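PDB 2P90: hypothetical protein Cgl1923 from Corynebacterium glutamicum ATCC 13032, which is of unknown function but belongs to the PAC2 family, consistent with a role linked to proteasome assembly. Local coordinates for residues Leu28-Gln33 / Glu133-Leu138; Gly92-Arg97 / Met106-Glu111; His156-Asp161 / Lys192-Tyr197; His40-Ser45 / Leu215-Ser220. All coordinates share one frame; numbering follows the deposited sequence.

Interaction 1: residues Leu28-Gln33 / Glu133-Leu138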
loop_
_atom_site.group_PDB
_atom_site.type_symbol
_atom_site.label_atom_id
_atom_site.label_comp_id
_atom_site.label_asym_id
_atom_site.label_seq_id
_atom_site.Cartn_x
_atom_site.Cartn_y
_atom_site.Cartn_z
ATOM N N LEU B 28 -28.917 -8.257 -3.925
ATOM C CA LEU B 28 -27.756 -7.439 -4.199
ATOM C C LEU B 28 -26.615 -8.327 -4.684
ATOM O O LEU B 28 -26.302 -9.336 -4.065
ATOM C CB LEU B 28 -27.345 -6.644 -2.966
ATOM C CG LEU B 28 -26.021 -5.833 -3.033
ATOM C CD1 LEU B 28 -26.090 -4.674 -4.004
ATOM C CD2 LEU B 28 -25.650 -5.351 -1.650
ATOM N N ILE B 29 -25.989 -7.904 -5.778
ATOM C CA ILE B 29 -24.752 -8.492 -6.292
ATOM C C ILE B 29 -23.567 -7.603 -5.936
ATOM O O ILE B 29 -23.581 -6.404 -6.195
ATOM C CB ILE B 29 -24.861 -8.666 -7.823
ATOM C CG1 ILE B 29 -26.125 -9.494 -8.112
ATOM C CG2 ILE B 29 -23.581 -9.298 -8.413
ATOM C CD1 ILE B 29 -26.543 -9.400 -9.524
ATOM N N VAL B 30 -22.561 -8.198 -5.313
ATOM C CA VAL B 30 -21.394 -7.497 -4.915
ATOM C C VAL B 30 -20.253 -8.015 -5.814
ATOM O O VAL B 30 -19.846 -9.185 -5.729
ATOM C CB VAL B 30 -21.112 -7.676 -3.385
ATOM C CG1 VAL B 30 -19.731 -7.155 -3.016
ATOM C CG2 VAL B 30 -22.189 -7.001 -2.528
ATOM N N ALA B 31 -19.772 -7.118 -6.687
ATOM C CA ALA B 31 -18.666 -7.383 -7.612
ATOM C C ALA B 31 -17.505 -6.383 -7.391
ATOM O O ALA B 31 -17.425 -5.364 -8.102
ATOM C CB ALA B 31 -19.168 -7.282 -9.050
ATOM N N LEU B 32 -16.605 -6.686 -6.449
ATOM C CA LEU B 32 -15.486 -5.763 -6.101
ATOM C C LEU B 32 -14.188 -6.231 -6.696
ATOM O O LEU B 32 -13.763 -7.360 -6.441
ATOM C CB LEU B 32 -15.302 -5.595 -4.571
ATOM C CG LEU B 32 -16.508 -5.149 -3.744
ATOM C CD1 LEU B 32 -16.133 -5.090 -2.232
ATOM C CD2 LEU B 32 -17.115 -3.796 -4.238
ATOM N N GLN B 33 -13.556 -5.351 -7.465
ATOM C CA GLN B 33 -12.327 -5.668 -8.161
ATOM C C GLN B 33 -11.139 -5.372 -7.207
ATOM O O GLN B 33 -11.161 -4.402 -6.451
ATOM C CB GLN B 33 -12.296 -4.861 -9.472
ATOM C CG GLN B 33 -11.175 -5.215 -10.463
ATOM C CD GLN B 33 -11.008 -4.139 -11.606
ATOM O OE1 GLN B 33 -11.951 -3.374 -11.908
ATOM N NE2 GLN B 33 -9.820 -4.096 -12.239
ATOM N N GLU B 133 -33.186 -8.711 -0.019
ATOM C CA GLU B 133 -33.521 -9.972 0.647
ATOM C C GLU B 133 -32.416 -11.026 0.614
ATOM O O GLU B 133 -32.461 -11.979 1.368
ATOM C CB GLU B 133 -34.873 -10.525 0.140
ATOM C CG GLU B 133 -34.794 -11.487 -1.048
ATOM C CD GLU B 133 -34.502 -12.956 -0.639
ATOM O OE1 GLU B 133 -33.810 -13.645 -1.448
ATOM O OE2 GLU B 133 -34.946 -13.400 0.472
ATOM N N ASN B 134 -31.416 -10.844 -0.242
ATOM C CA ASN B 134 -30.264 -11.755 -0.312
ATOM C C ASN B 134 -29.057 -11.058 -0.952
ATOM O O ASN B 134 -29.184 -10.288 -1.907
ATOM C CB ASN B 134 -30.597 -13.048 -1.094
ATOM C CG ASN B 134 -29.461 -14.083 -1.070
ATOM O OD1 ASN B 134 -29.145 -14.680 -2.087
ATOM N ND2 ASN B 134 -28.865 -14.306 0.078
ATOM N N THR B 135 -27.881 -11.365 -0.447
ATOM C CA THR B 135 -26.669 -10.753 -0.993
ATOM C C THR B 135 -25.708 -11.815 -1.517
ATOM O O THR B 135 -25.419 -12.788 -0.836
ATOM C CB THR B 135 -25.945 -9.813 0.049
ATOM O OG1 THR B 135 -26.839 -8.762 0.435
ATOM C CG2 THR B 135 -24.646 -9.219 -0.549
ATOM N N ILE B 136 -25.219 -11.565 -2.723
ATOM C CA ILE B 136 -24.276 -12.437 -3.374
ATOM C C ILE B 136 -22.988 -11.720 -3.770
ATOM O O ILE B 136 -23.019 -10.855 -4.631
ATOM C CB ILE B 136 -24.862 -13.073 -4.670
ATOM C CG1 ILE B 136 -26.240 -13.714 -4.399
ATOM C CG2 ILE B 136 -23.813 -14.063 -5.262
ATOM C CD1 ILE B 136 -26.847 -14.463 -5.620
ATOM N N CYS B 137 -21.881 -12.150 -3.168
ATOM C CA CYS B 137 -20.544 -11.671 -3.472
ATOM C C CYS B 137 -19.799 -12.568 -4.448
ATOM O O CYS B 137 -19.846 -13.780 -4.337
ATOM C CB CYS B 137 -19.746 -11.566 -2.188
ATOM S SG CYS B 137 -20.459 -10.413 -0.985
ATOM N N LEU B 138 -19.107 -11.962 -5.404
ATOM C CA LEU B 138 -18.450 -12.713 -6.461
ATOM C C LEU B 138 -16.940 -12.750 -6.292
ATOM O O LEU B 138 -16.339 -11.741 -5.928
ATOM C CB LEU B 138 -18.799 -12.107 -7.810
ATOM C CG LEU B 138 -20.283 -11.882 -8.104
ATOM C CD1 LEU B 138 -20.428 -11.378 -9.550
ATOM C CD2 LEU B 138 -21.160 -13.145 -7.835
HETATM O O HOH W 1 -16.917 -9.048 -4.848
#
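Val30 and Cys137 are paired on adjacent parallel strands, their side chains on the same face. Anti to its own carbonyl carbon (chi1 -61°), the sulfur SG of Cys137 lies 3.7 Å from CB of Val30, with CG1 and CG2 of the same valine close by. On the same face, CG2 of Val30 meets CG2 of Thr135 at 3.9 Å. Leu28 and Thr135 lie side by side and point the same way. On the other face, CD1 of Leu138 meets CG2 of Ile29 at 3.9 Å and also reaches CB of Ala31. Four backbone hydrogen bonds join the strands. Leu28 N donates to Asn134 O, and Leu28 O accepts from Ile136 N. Val30 N then donates to Ile136 O at 2.8 Å. Val30 O takes Leu138 N at 2.9 Å. Beyond this bond the strands draw apart. A water bridges them there: it donates to Val30 O and Leu138 O and accepts from Leu32 N. Further out, helix 179-189 covers the face of Val30, Thr135 and Cys137, through Leu183, Leu187, Ser180 and Glu184. Helix 41-52 packs on Ala31 and Leu138 from the other face. Parallel strands buried between helices on both faces are characteristic of a three-layer alpha/beta/alpha fold, and this pair lies in the interior of the mixed sheet.

Interaction 2: residues Gly92-Arg97 / Met106-Glu111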
loop_
_atom_site.group_PDB
_atom_site.type_symbol
_atom_site.label_atom_id
_atom_site.label_comp_id
_atom_site.label_asym_id
_atom_site.label_seq_id
_atom_site.Cartn_x
_atom_site.Cartn_y
_atom_site.Cartn_z
ATOM N N GLY B 92 -20.024 2.194 -6.946
ATOM C CA GLY B 92 -21.387 2.643 -6.868
ATOM C C GLY B 92 -22.349 1.507 -6.667
ATOM O O GLY B 92 -22.038 0.357 -6.967
ATOM N N LEU B 93 -23.518 1.855 -6.132
ATOM C CA LEU B 93 -24.661 0.970 -6.039
ATOM C C LEU B 93 -25.634 1.358 -7.140
ATOM O O LEU B 93 -26.007 2.546 -7.282
ATOM C CB LEU B 93 -25.325 1.115 -4.667
ATOM C CG LEU B 93 -26.520 0.202 -4.375
ATOM C CD1 LEU B 93 -26.082 -1.247 -4.452
ATOM C CD2 LEU B 93 -27.076 0.499 -2.989
ATOM N N HIS B 94 -26.012 0.363 -7.940
ATOM C CA HIS B 94 -26.927 0.591 -9.081
ATOM C C HIS B 94 -28.167 -0.242 -8.966
ATOM O O HIS B 94 -28.125 -1.343 -8.384
ATOM C CB HIS B 94 -26.295 0.216 -10.416
ATOM C CG HIS B 94 -25.080 1.015 -10.746
ATOM N ND1 HIS B 94 -23.813 0.642 -10.342
ATOM C CD2 HIS B 94 -24.938 2.169 -11.437
ATOM C CE1 HIS B 94 -22.942 1.535 -10.770
ATOM N NE2 HIS B 94 -23.600 2.471 -11.435
ATOM N N VAL B 95 -29.271 0.302 -9.508
ATOM C CA VAL B 95 -30.442 -0.519 -9.830
ATOM C C VAL B 95 -30.288 -0.949 -11.289
ATOM O O VAL B 95 -30.086 -0.114 -12.173
ATOM C CB VAL B 95 -31.832 0.164 -9.530
ATOM C CG1 VAL B 95 -31.963 1.551 -10.127
ATOM C CG2 VAL B 95 -33.012 -0.777 -9.980
ATOM N N VAL B 96 -30.313 -2.257 -11.518
ATOM C CA VAL B 96 -30.174 -2.800 -12.876
ATOM C C VAL B 96 -31.453 -3.589 -13.237
ATOM O O VAL B 96 -32.024 -4.275 -12.397
ATOM C CB VAL B 96 -28.880 -3.694 -13.034
ATOM C CG1 VAL B 96 -28.647 -4.096 -14.520
ATOM C CG2 VAL B 96 -27.608 -3.000 -12.436
ATOM N N ARG B 97 -31.902 -3.498 -14.480
ATOM C CA ARG B 97 -33.070 -4.286 -14.882
ATOM C C ARG B 97 -32.742 -5.336 -15.945
ATOM O O ARG B 97 -32.133 -5.015 -16.982
ATOM C CB ARG B 97 -34.227 -3.355 -15.296
ATOM C CG ARG B 97 -34.869 -2.702 -14.072
ATOM C CD ARG B 97 -35.678 -1.483 -14.416
ATOM N NE ARG B 97 -35.994 -0.669 -13.235
ATOM C CZ ARG B 97 -36.954 -0.930 -12.340
ATOM N NH1 ARG B 97 -37.145 -0.099 -11.329
ATOM N NH2 ARG B 97 -37.726 -2.010 -12.437
ATOM N N MET B 106 -26.735 -3.875 -7.820
ATOM C CA MET B 106 -25.341 -4.176 -7.993
ATOM C C MET B 106 -24.429 -3.136 -7.286
ATOM O O MET B 106 -24.559 -1.915 -7.460
ATOM C CB MET B 106 -25.031 -4.314 -9.494
ATOM C CG MET B 106 -23.584 -4.663 -9.769
ATOM S SD MET B 106 -23.300 -5.406 -11.394
ATOM C CE MET B 106 -22.808 -6.976 -10.801
ATOM N N LEU B 107 -23.537 -3.654 -6.454
ATOM C CA LEU B 107 -22.462 -2.872 -5.891
ATOM C C LEU B 107 -21.176 -3.309 -6.583
ATOM O O LEU B 107 -20.709 -4.437 -6.427
ATOM C CB LEU B 107 -22.352 -3.053 -4.375
ATOM C CG LEU B 107 -21.187 -2.324 -3.703
ATOM C CD1 LEU B 107 -21.414 -0.809 -3.741
ATOM C CD2 LEU B 107 -21.022 -2.833 -2.265
ATOM N N SER B 108 -20.630 -2.403 -7.383
ATOM C CA SER B 108 -19.462 -2.748 -8.120
ATOM C C SER B 108 -18.496 -1.579 -8.184
ATOM O O SER B 108 -18.879 -0.447 -8.040
ATOM C CB SER B 108 -19.852 -3.241 -9.507
ATOM O OG SER B 108 -20.392 -2.189 -10.284
ATOM N N GLY B 109 -17.246 -1.892 -8.442
ATOM C CA GLY B 109 -16.178 -0.894 -8.529
ATOM C C GLY B 109 -15.028 -1.476 -7.730
ATOM O O GLY B 109 -15.051 -2.663 -7.448
ATOM N N PRO B 110 -14.017 -0.654 -7.375
ATOM C CA PRO B 110 -12.839 -1.191 -6.659
ATOM C C PRO B 110 -13.130 -1.665 -5.230
ATOM O O PRO B 110 -13.857 -0.965 -4.486
ATOM C CB PRO B 110 -11.922 0.029 -6.582
ATOM C CG PRO B 110 -12.878 1.216 -6.642
ATOM C CD PRO B 110 -13.864 0.791 -7.651
ATOM N N GLU B 111 -12.567 -2.815 -4.842
ATOM C CA GLU B 111 -12.561 -3.185 -3.422
ATOM C C GLU B 111 -11.884 -2.031 -2.662
ATOM O O GLU B 111 -10.776 -1.664 -3.026
ATOM C CB GLU B 111 -11.754 -4.475 -3.194
ATOM C CG GLU B 111 -11.475 -4.763 -1.729
ATOM C CD GLU B 111 -10.636 -5.999 -1.475
ATOM O OE1 GLU B 111 -9.576 -6.187 -2.133
ATOM O OE2 GLU B 111 -11.040 -6.784 -0.577
#
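Met106 and Gly92 bury the most surface in this contact, and their backbones set its register. Met106 forms an antiparallel hydrogen-bonded pair with His94. His94 N donates to Met106 O at 2.7 Å. Met106 N returns a bond to His94 O at 2.9 Å. The side chain of Met106 starts beside the partner strand: its CB meets CG2 of Val96 at 4.1 Å, and the two side chains cross. The chain then bends at SD (chi3 -114°) and its end leads away from strand 92-97. Met106 also touches Ile29 and Ala31 of strand 27-33, and Ser46 and Leu49 of helix 41-52. The two strands are the arms of a beta hairpin, and this hairpin lies between strands 54-61 and 27-33 in the mixed sheet. Gly92 has no side chain, and the surface it buries is all backbone. It pairs with Ser108: Gly92 N donates to Ser108 O, and Ser108 N donates to Gly92 O, both at 3.1 Å. CD1 of Leu107 lies 3.5 Å from Gly92 O. Leu107 and Leu93 form the non-hydrogen-bonded pair between these two. CD1 of Leu93 reaches CB of Leu107 at 4.1 Å and comes within 3.4 Å of Met106 O. Past Ser108 the chain turns a corner at Gly109. Its backbone angles would jam a CB against the preceding carbonyl O, which calls for glycine. Glu111, beyond the corner, forms salt bridges with Arg70 and Arg73 of the second subunit.

Interaction 3: residues His156-Asp161 / Lys192-Tyr197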
loop_
_atom_site.group_PDB
_atom_site.type_symbol
_atom_site.label_atom_id
_atom_site.label_comp_id
_atom_site.label_asym_id
_atom_site.label_seq_id
_atom_site.Cartn_x
_atom_site.Cartn_y
_atom_site.Cartn_z
ATOM N N HIS B 156 -20.450 -20.445 -0.512
ATOM C CA HIS B 156 -20.504 -20.402 0.941
ATOM C C HIS B 156 -21.501 -19.348 1.384
ATOM O O HIS B 156 -21.841 -18.444 0.625
ATOM C CB HIS B 156 -19.122 -20.201 1.576
ATOM C CG HIS B 156 -18.423 -18.941 1.157
ATOM N ND1 HIS B 156 -18.774 -17.693 1.637
ATOM C CD2 HIS B 156 -17.375 -18.743 0.321
ATOM C CE1 HIS B 156 -17.985 -16.782 1.090
ATOM N NE2 HIS B 156 -17.138 -17.394 0.278
ATOM N N GLY B 157 -21.976 -19.463 2.613
ATOM C CA GLY B 157 -23.018 -18.580 3.102
ATOM C C GLY B 157 -24.226 -19.352 3.638
ATOM O O GLY B 157 -24.123 -20.544 3.954
ATOM N N ASN B 158 -25.362 -18.655 3.741
ATOM C CA ASN B 158 -26.566 -19.192 4.358
ATOM C C ASN B 158 -27.766 -19.188 3.393
ATOM O O ASN B 158 -28.892 -19.466 3.801
ATOM C CB ASN B 158 -26.883 -18.437 5.669
ATOM C CG ASN B 158 -27.267 -16.967 5.441
ATOM O OD1 ASN B 158 -27.609 -16.559 4.317
ATOM N ND2 ASN B 158 -27.221 -16.167 6.511
ATOM N N SER B 159 -27.511 -18.875 2.120
ATOM C CA SER B 159 -28.527 -18.878 1.072
ATOM C C SER B 159 -27.979 -19.593 -0.184
ATOM O O SER B 159 -28.411 -19.348 -1.318
ATOM C CB SER B 159 -28.966 -17.450 0.751
ATOM O OG SER B 159 -27.855 -16.606 0.412
ATOM N N THR B 160 -27.018 -20.476 0.058
ATOM C CA THR B 160 -26.334 -21.241 -0.967
ATOM C C THR B 160 -27.278 -22.251 -1.656
ATOM O O THR B 160 -27.068 -22.634 -2.812
ATOM C CB THR B 160 -25.120 -21.971 -0.347
ATOM O OG1 THR B 160 -24.550 -22.858 -1.311
ATOM C CG2 THR B 160 -25.532 -22.810 0.884
ATOM N N ASP B 161 -28.313 -22.666 -0.924
ATOM C CA ASP B 161 -29.356 -23.580 -1.391
ATOM C C ASP B 161 -29.964 -23.137 -2.711
ATOM O O ASP B 161 -30.361 -23.964 -3.504
ATOM C CB ASP B 161 -30.448 -23.683 -0.315
ATOM C CG ASP B 161 -30.552 -22.398 0.539
ATOM O OD1 ASP B 161 -29.877 -22.308 1.604
ATOM O OD2 ASP B 161 -31.284 -21.461 0.126
ATOM N N LYS B 192 -28.898 -12.001 8.350
ATOM C CA LYS B 192 -29.305 -11.781 6.953
ATOM C C LYS B 192 -28.939 -12.899 5.991
ATOM O O LYS B 192 -28.021 -13.679 6.253
ATOM C CB LYS B 192 -28.644 -10.507 6.406
ATOM C CG LYS B 192 -29.516 -9.292 6.386
ATOM C CD LYS B 192 -29.509 -8.630 7.734
ATOM C CE LYS B 192 -29.068 -7.209 7.576
ATOM N NZ LYS B 192 -28.953 -6.614 8.933
ATOM N N ASN B 193 -29.632 -12.934 4.848
ATOM C CA ASN B 193 -29.308 -13.859 3.760
ATOM C C ASN B 193 -28.067 -13.395 2.975
ATOM O O ASN B 193 -28.087 -12.307 2.376
ATOM C CB ASN B 193 -30.511 -14.020 2.804
ATOM C CG ASN B 193 -31.702 -14.751 3.450
ATOM O OD1 ASN B 193 -31.533 -15.626 4.323
ATOM N ND2 ASN B 193 -32.913 -14.396 3.012
ATOM N N VAL B 194 -27.014 -14.218 2.965
ATOM C CA VAL B 194 -25.791 -13.893 2.216
ATOM C C VAL B 194 -24.987 -15.118 1.732
ATOM O O VAL B 194 -24.787 -16.074 2.477
ATOM C CB VAL B 194 -24.847 -12.894 3.022
ATOM C CG1 VAL B 194 -24.389 -13.504 4.366
ATOM C CG2 VAL B 194 -23.647 -12.490 2.185
ATOM N N SER B 195 -24.520 -15.060 0.484
ATOM C CA SER B 195 -23.640 -16.083 -0.097
ATOM C C SER B 195 -22.499 -15.453 -0.899
ATOM O O SER B 195 -22.598 -14.294 -1.387
ATOM C CB SER B 195 -24.432 -17.055 -0.994
ATOM O OG SER B 195 -25.406 -17.745 -0.216
ATOM N N GLY B 196 -21.414 -16.219 -1.000
ATOM C CA GLY B 196 -20.270 -15.885 -1.828
ATOM C C GLY B 196 -20.070 -16.977 -2.854
ATOM O O GLY B 196 -19.967 -18.159 -2.503
ATOM N N TYR B 197 -20.057 -16.583 -4.133
ATOM C CA TYR B 197 -19.806 -17.505 -5.253
ATOM C C TYR B 197 -18.400 -17.333 -5.812
ATOM O O TYR B 197 -18.001 -16.265 -6.261
ATOM C CB TYR B 197 -20.814 -17.345 -6.395
ATOM C CG TYR B 197 -22.286 -17.542 -6.072
ATOM C CD1 TYR B 197 -22.717 -18.144 -4.873
ATOM C CD2 TYR B 197 -23.255 -17.159 -6.999
ATOM C CE1 TYR B 197 -24.097 -18.338 -4.602
ATOM C CE2 TYR B 197 -24.635 -17.353 -6.751
ATOM C CZ TYR B 197 -25.034 -17.935 -5.551
ATOM O OH TYR B 197 -26.374 -18.073 -5.321
HETATM O O HOH W 2 -27.727 -17.179 -3.011
#
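Asn158 grips the chain at the start of strand 194-202 with both branches of its amide. From CB, CG sits between the backbone N and the carbonyl carbon (chi1 66°). CG itself lies 3.5 Å from Lys192 O. The branch OD1 accepts a hydrogen bond from Val194 N at 2.8 Å, with the donor tilted 29° from the carbonyl plane. OD1 also lies 3.2 Å from CA of Asn193. The other branch, ND2, donates to Lys192 O at 2.6 Å. That bond is nearly straight (174°) and keeps its acceptor in the amide plane. The OD1 and ND2 bonds together fix the rotation of the amide. Asn158 N adds a bond to Val194 O. Next to it, Ser159 OG and Ser195 OG share a hydrogen bond of 2.8 Å, and Ser159 OG also bonds to Asn134 ND2. His156 lays one ring face over CA of Gly196, a CH-pi contact at 4.1 Å from the ring centre. His156 and Gly196 also exchange two backbone hydrogen bonds. Strand 153-157 is an outermost strand of the sheet within this chain. Strand 194-202 lies between it and strand 134-143, helix 179-189 packs on His156 and Val194, and the second subunit bonds to the backbone of Gly157.

Interaction 4: residues His40-Ser45 / Leu215-Ser220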
loop_
_atom_site.group_PDB
_atom_site.type_symbol
_atom_site.label_atom_id
_atom_site.label_comp_id
_atom_site.label_asym_id
_atom_site.label_seq_id
_atom_site.Cartn_x
_atom_site.Cartn_y
_atom_site.Cartn_z
ATOM N N HIS B 40 -10.191 -12.217 -14.814
ATOM C CA HIS B 40 -10.821 -10.887 -14.832
ATOM C C HIS B 40 -12.323 -11.009 -14.709
ATOM O O HIS B 40 -13.060 -10.138 -15.176
ATOM C CB HIS B 40 -10.519 -10.150 -16.137
ATOM C CG HIS B 40 -9.068 -9.980 -16.398
ATOM N ND1 HIS B 40 -8.462 -8.751 -16.399
ATOM C CD2 HIS B 40 -8.092 -10.884 -16.651
ATOM C CE1 HIS B 40 -7.164 -8.901 -16.622
ATOM N NE2 HIS B 40 -6.917 -10.187 -16.780
ATOM N N ALA B 41 -12.763 -12.087 -14.067
ATOM C CA ALA B 41 -14.149 -12.518 -14.172
ATOM C C ALA B 41 -15.147 -11.738 -13.313
ATOM O O ALA B 41 -16.347 -11.674 -13.641
ATOM C CB ALA B 41 -14.256 -14.030 -13.939
ATOM N N VAL B 42 -14.665 -11.131 -12.235
ATOM C CA VAL B 42 -15.527 -10.289 -11.377
ATOM C C VAL B 42 -15.836 -8.953 -12.080
ATOM O O VAL B 42 -17.000 -8.579 -12.247
ATOM C CB VAL B 42 -14.931 -10.107 -9.941
ATOM C CG1 VAL B 42 -15.702 -9.052 -9.127
ATOM C CG2 VAL B 42 -14.943 -11.431 -9.188
ATOM N N GLU B 43 -14.788 -8.257 -12.518
ATOM C CA GLU B 43 -14.949 -6.986 -13.179
ATOM C C GLU B 43 -15.689 -7.187 -14.519
ATOM O O GLU B 43 -16.497 -6.336 -14.914
ATOM C CB GLU B 43 -13.595 -6.293 -13.337
ATOM C CG GLU B 43 -12.469 -7.210 -13.951
ATOM C CD GLU B 43 -11.553 -8.060 -12.932
ATOM O OE1 GLU B 43 -12.119 -8.885 -12.053
ATOM O OE2 GLU B 43 -10.258 -7.913 -13.116
ATOM N N SER B 44 -15.441 -8.306 -15.207
ATOM C CA SER B 44 -16.155 -8.570 -16.469
ATOM C C SER B 44 -17.653 -8.792 -16.290
ATOM O O SER B 44 -18.440 -8.357 -17.107
ATOM C CB SER B 44 -15.543 -9.724 -17.245
ATOM O OG SER B 44 -14.274 -9.316 -17.696
ATOM N N SER B 45 -18.025 -9.464 -15.217
ATOM C CA SER B 45 -19.413 -9.690 -14.906
ATOM C C SER B 45 -20.160 -8.377 -14.751
ATOM O O SER B 45 -21.196 -8.169 -15.383
ATOM C CB SER B 45 -19.526 -10.496 -13.626
ATOM O OG SER B 45 -18.960 -11.775 -13.817
ATOM N N LEU B 215 -19.194 -15.824 -17.648
ATOM C CA LEU B 215 -20.425 -16.547 -18.018
ATOM C C LEU B 215 -20.969 -17.409 -16.890
ATOM O O LEU B 215 -22.136 -17.300 -16.509
ATOM C CB LEU B 215 -20.169 -17.415 -19.268
ATOM C CG LEU B 215 -21.354 -18.066 -20.001
ATOM C CD1 LEU B 215 -22.446 -17.061 -20.465
ATOM C CD2 LEU B 215 -20.857 -18.840 -21.207
ATOM N N LYS B 216 -20.103 -18.251 -16.341
ATOM C CA LYS B 216 -20.478 -19.082 -15.217
ATOM C C LYS B 216 -20.982 -18.260 -14.024
ATOM O O LYS B 216 -22.038 -18.584 -13.471
ATOM C CB LYS B 216 -19.322 -20.016 -14.820
ATOM C CG LYS B 216 -19.750 -21.177 -13.921
ATOM C CD LYS B 216 -20.922 -21.957 -14.539
ATOM C CE LYS B 216 -21.876 -22.490 -13.463
ATOM N NZ LYS B 216 -21.448 -23.811 -12.920
ATOM N N LEU B 217 -20.243 -17.214 -13.615
ATOM C CA LEU B 217 -20.713 -16.362 -12.505
ATOM C C LEU B 217 -22.084 -15.757 -12.825
ATOM O O LEU B 217 -22.966 -15.760 -11.987
ATOM C CB LEU B 217 -19.720 -15.242 -12.144
ATOM C CG LEU B 217 -18.452 -15.543 -11.355
ATOM C CD1 LEU B 217 -17.557 -14.298 -11.363
ATOM C CD2 LEU B 217 -18.728 -16.014 -9.914
ATOM N N LEU B 218 -22.253 -15.269 -14.048
ATOM C CA LEU B 218 -23.488 -14.622 -14.415
ATOM C C LEU B 218 -24.688 -15.604 -14.439
ATOM O O LEU B 218 -25.772 -15.287 -13.925
ATOM C CB LEU B 218 -23.324 -13.862 -15.734
ATOM C CG LEU B 218 -22.479 -12.579 -15.698
ATOM C CD1 LEU B 218 -22.491 -11.882 -17.042
ATOM C CD2 LEU B 218 -22.992 -11.623 -14.604
ATOM N N GLN B 219 -24.492 -16.802 -14.997
ATOM C CA GLN B 219 -25.571 -17.780 -15.006
ATOM C C GLN B 219 -25.878 -18.316 -13.602
ATOM O O GLN B 219 -27.016 -18.656 -13.306
ATOM C CB GLN B 219 -25.415 -18.862 -16.124
ATOM C CG GLN B 219 -24.240 -19.827 -16.045
ATOM C CD GLN B 219 -23.828 -20.407 -17.436
ATOM O OE1 GLN B 219 -24.467 -20.153 -18.474
ATOM N NE2 GLN B 219 -22.739 -21.182 -17.445
ATOM N N SER B 220 -24.887 -18.315 -12.711
ATOM C CA SER B 220 -25.157 -18.680 -11.315
ATOM C C SER B 220 -26.057 -17.635 -10.640
ATOM O O SER B 220 -26.930 -17.967 -9.841
ATOM C CB SER B 220 -23.867 -18.866 -10.528
ATOM O OG SER B 220 -23.017 -19.767 -11.197
#
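Leu217 and Leu218 carry the tight part of this contact, pressing against the start of helix 41-52. CD1 of Leu217 reaches between Ala41 and Ser45. It lies 3.7 Å from Ala41 O and 3.8 Å from Ser45 OG, with CB of Ala41 at 4.2 Å. Beside it, CD2 of Leu218 meets CB of Ser45 at 3.8 Å. The packing is looser at Val42, whose CG2 lies 4.4 Å from CD1 of Leu217. The helix segments cross at -57°, with their axes 9.4 Å apart at closest approach. The flanks take no part. Glu43 and Ser44 on one helix, and Lys216 and Gln219 on the other, are partly exposed and make no contact across it. Lys216 instead forms a salt bridge with Asp165. Leu217 also packs on Val199 of the sheet, and Leu218 on Leu234 of helix 232-250. The buried hydroxyl of Ser45 is satisfied within its own helix: OG donates to Ala41 O at 2.6 Å. Ala41 O thus takes two donors, since Ser45 N also reaches it. With this polar group turned back onto its own backbone, the two segments meet by van der Waals contact alone, with no polar bond between them.

Overall arrangement
Interactions 1, 2 and 3 belong to one mixed sheet, and interaction 4 joins two helices packed beside it. Interaction 1 is in the interior of the sheet and buried. It adjoins interaction 2, because strands 27-33 and 103-108 are neighbours, and interaction 3, because strands 134-143 and 194-202 are. Interactions 2 and 3 lie on either side of it, their centres about 19 Å apart. Interaction 2 is buried too, but interaction 3 is only partly so, and there side-chain amide and hydroxyl bonds supplement the backbone. Interaction 4 is buried and relies on leucine packing. Val42 links it to interaction 1, and Leu217 touches Tyr197 of interaction 3.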